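Local coordinates for possible substrate binding protein of ABC transporter system (Rhodopseudomonas palustris, PDB 3N0X) that probably binds a branched-chain amino acid or a related small ligand and presents it to an ABC importer for uptake, at residues K97-V102 and K309-M314. Numbering follows the deposited sequence. Where two conformers were deposited one is given.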
ATOM      1  N   LYS A  97     -24.315   7.786  -6.062  1.00 18.51           N
ATOM      2  CA  LYS A  97     -23.824   9.134  -5.755  0.60 17.42           C
ATOM      3  C   LYS A  97     -23.352   9.226  -4.305  1.00 17.49           C
ATOM      4  O   LYS A  97     -23.712  10.126  -3.572  1.00 17.48           O
ATOM      5  CB  LYS A  97     -24.850  10.218  -6.088  0.60 19.34           C
ATOM      6  CG  LYS A  97     -25.176  10.317  -7.570  0.60 18.85           C
ATOM      7  CD  LYS A  97     -26.126  11.459  -7.860  0.60 19.08           C
ATOM      8  CE  LYS A  97     -26.442  11.574  -9.357  0.60 19.68           C
ATOM      9  NZ  LYS A  97     -27.333  12.754  -9.584  0.60 20.55           N
ATOM     10  N   LYS A  98     -22.513   8.259  -3.937  1.00 16.75           N
ATOM     11  CA  LYS A  98     -21.911   8.197  -2.614  0.60 16.47           C
ATOM     12  C   LYS A  98     -20.416   7.877  -2.761  1.00 16.09           C
ATOM     13  O   LYS A  98     -19.991   7.221  -3.706  1.00 15.31           O
ATOM     14  CB  LYS A  98     -22.664   7.198  -1.716  0.60 16.76           C
ATOM     15  CG  LYS A  98     -24.028   7.719  -1.218  0.60 21.63           C
ATOM     16  CD  LYS A  98     -24.625   6.835  -0.129  0.60 25.24           C
ATOM     17  CE  LYS A  98     -25.934   7.385   0.467  0.60 25.97           C
ATOM     18  NZ  LYS A  98     -26.693   6.405   1.304  0.60 16.72           N
ATOM     19  N   ILE A  99     -19.622   8.371  -1.824  1.00 16.53           N
ATOM     20  CA  ILE A  99     -18.186   8.185  -1.870  1.00 14.94           C
ATOM     21  C   ILE A  99     -17.790   6.772  -1.441  1.00 14.58           C
ATOM     22  O   ILE A  99     -18.356   6.205  -0.500  1.00 15.31           O
ATOM     23  CB  ILE A  99     -17.495   9.246  -1.004  1.00 15.71           C
ATOM     24  CG1 ILE A  99     -17.604  10.621  -1.712  1.00 18.86           C
ATOM     25  CG2 ILE A  99     -16.022   8.876  -0.746  1.00 16.58           C
ATOM     26  CD1 ILE A  99     -17.328  11.744  -0.777  1.00 21.59           C
ATOM     27  N   LEU A 100     -16.776   6.247  -2.112  1.00 13.37           N
ATOM     28  CA  LEU A 100     -16.069   5.045  -1.699  1.00 12.38           C
ATOM     29  C   LEU A 100     -14.606   5.437  -1.490  1.00 12.47           C
ATOM     30  O   LEU A 100     -13.956   5.931  -2.414  1.00 14.16           O
ATOM     31  CB  LEU A 100     -16.179   3.975  -2.763  1.00 15.10           C
ATOM     32  CG  LEU A 100     -15.368   2.692  -2.491  1.00 15.14           C
ATOM     33  CD1 LEU A 100     -15.813   1.946  -1.234  1.00 15.52           C
ATOM     34  CD2 LEU A 100     -15.423   1.770  -3.698  1.00 16.70           C
ATOM     35  N   ILE A 101     -14.107   5.224  -0.276  1.00 13.05           N
ATOM     36  CA  ILE A 101     -12.694   5.423   0.045  1.00 13.33           C
ATOM     37  C   ILE A 101     -12.055   4.053  -0.089  1.00 12.46           C
ATOM     38  O   ILE A 101     -12.396   3.098   0.625  1.00 15.68           O
ATOM     39  CB  ILE A 101     -12.463   5.967   1.477  1.00 12.42           C
ATOM     40  CG1 ILE A 101     -13.020   7.410   1.595  1.00 14.11           C
ATOM     41  CG2 ILE A 101     -10.964   5.909   1.802  1.00 16.05           C
ATOM     42  CD1 ILE A 101     -13.105   7.898   3.051  1.00 18.43           C
ATOM     43  N   VAL A 102     -11.152   3.932  -1.043  1.00 12.53           N
ATOM     44  CA  VAL A 102     -10.550   2.643  -1.348  1.00 12.70           C
ATOM     45  C   VAL A 102      -9.396   2.381  -0.389  1.00 12.18           C
ATOM     46  O   VAL A 102      -8.454   3.181  -0.279  1.00 12.87           O
ATOM     47  CB  VAL A 102     -10.124   2.532  -2.820  1.00 13.70           C
ATOM     48  CG1 VAL A 102      -9.390   1.159  -3.059  1.00 13.27           C
ATOM     49  CG2 VAL A 102     -11.385   2.697  -3.726  1.00 14.72           C
ATOM     50  N   LYS A 309     -20.675  18.054  -0.939  1.00 18.45           N
ATOM     51  CA  LYS A 309     -19.890  18.798   0.055  1.00 19.25           C
ATOM     52  C   LYS A 309     -18.647  18.013   0.487  1.00 17.77           C
ATOM     53  O   LYS A 309     -17.562  18.607   0.691  1.00 17.95           O
ATOM     54  CB  LYS A 309     -20.751  19.195   1.269  1.00 18.72           C
ATOM     55  CG  LYS A 309     -21.792  20.283   0.959  1.00 20.49           C
ATOM     56  CD  LYS A 309     -22.624  20.602   2.207  1.00 20.01           C
ATOM     57  CE  LYS A 309     -23.577  21.773   1.961  1.00 27.19           C
ATOM     58  NZ  LYS A 309     -24.519  21.958   3.065  1.00 28.45           N
ATOM     59  N   LEU A 310     -18.794  16.695   0.583  1.00 18.02           N
ATOM     60  CA  LEU A 310     -17.673  15.826   0.948  1.00 17.55           C
ATOM     61  C   LEU A 310     -16.611  15.806  -0.154  1.00 18.90           C
ATOM     62  O   LEU A 310     -15.417  15.922   0.145  1.00 17.62           O
ATOM     63  CB  LEU A 310     -18.140  14.409   1.273  1.00 16.90           C
ATOM     64  CG  LEU A 310     -18.860  14.277   2.625  1.00 17.87           C
ATOM     65  CD1 LEU A 310     -19.452  12.853   2.767  1.00 21.45           C
ATOM     66  CD2 LEU A 310     -17.918  14.658   3.759  1.00 18.66           C
ATOM     67  N   ILE A 311     -17.019  15.682  -1.422  1.00 17.67           N
ATOM     68  CA  ILE A 311     -16.054  15.702  -2.531  1.00 17.70           C
ATOM     69  C   ILE A 311     -15.261  17.010  -2.511  1.00 17.95           C
ATOM     70  O   ILE A 311     -14.045  16.999  -2.663  1.00 18.26           O
ATOM     71  CB  ILE A 311     -16.745  15.496  -3.928  1.00 18.36           C
ATOM     72  CG1 ILE A 311     -17.352  14.096  -4.008  1.00 20.53           C
ATOM     73  CG2 ILE A 311     -15.740  15.724  -5.094  1.00 17.98           C
ATOM     74  CD1 ILE A 311     -18.176  13.831  -5.303  1.00 19.74           C
ATOM     75  N   ALA A 312     -15.968  18.134  -2.352  1.00 16.67           N
ATOM     76  CA  ALA A 312     -15.340  19.452  -2.357  1.00 19.79           C
ATOM     77  C   ALA A 312     -14.388  19.603  -1.191  1.00 20.12           C
ATOM     78  O   ALA A 312     -13.315  20.221  -1.324  1.00 21.59           O
ATOM     79  CB  ALA A 312     -16.412  20.593  -2.344  1.00 21.57           C
ATOM     80  N   ALA A 313     -14.791  19.069  -0.042  1.00 18.21           N
ATOM     81  CA  ALA A 313     -13.954  19.125   1.157  1.00 18.59           C
ATOM     82  C   ALA A 313     -12.702  18.236   1.014  1.00 17.18           C
ATOM     83  O   ALA A 313     -11.594  18.658   1.410  1.00 18.34           O
ATOM     84  CB  ALA A 313     -14.772  18.695   2.391  1.00 20.14           C
HETATM   85  N   MSE A 314     -12.866  17.062   0.409  1.00 18.40           N
HETATM   86  CA  MSE A 314     -11.802  16.059   0.347  1.00 15.76           C
HETATM   87  C   MSE A 314     -10.739  16.312  -0.737  1.00 17.16           C
HETATM   88  O   MSE A 314      -9.585  15.906  -0.563  1.00 15.81           O
HETATM   89  CB  MSE A 314     -12.410  14.656   0.187  1.00 17.02           C
HETATM   90  CG  MSE A 314     -13.152  14.247   1.435  1.00 14.11           C
HETATM   91 SE   MSE A 314     -14.213  12.682   1.161  0.75 17.11          SE
HETATM   92  CE  MSE A 314     -12.918  11.316   1.075  1.00 14.95           C
TER
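Ile-99 and Ile-311 mark the nearest approach of the two backbones, 7.8 Å between their CA atoms, where segment 97-102 runs past the C-terminal half of helix 307-314. Ile-99 points at the helix, and its CD1 does most of the touching. This methyl presses against CB of Leu-310 at 3.5 Å, closer than usual for two carbons, while SE of selenomethionine Met-314 lies 3.8 Å from the same CD1. On another flank Ile-311 brings CG1 to 4.0 Å from Ile-99 CD1, so Leu-310, Ile-311 and Met-314, spanning about one turn, meet the methyl from the helix side. Met-314 runs past Ile-99 in the opposite direction. A bend at its last torsion (chi3 73°) places CE 3.9 Å from CG1 of Ile-101, two residues further along the chain. Phe-120 of the neighbouring strand touches both Ile-99 and Met-314; in helix 283-302, Val-295 touches Ile-101 and Ala-298 touches Met-314. The helix thus packs on a face of the mixed sheet, where strands 76-79, 100-102 and 119-121 run parallel, in one lobe of a periplasmic binding protein fold. With no hydrogen bond between the segments, the union is purely apolar and buried, held by van der Waals contact between aliphatic groups and the selenomethionine side chain.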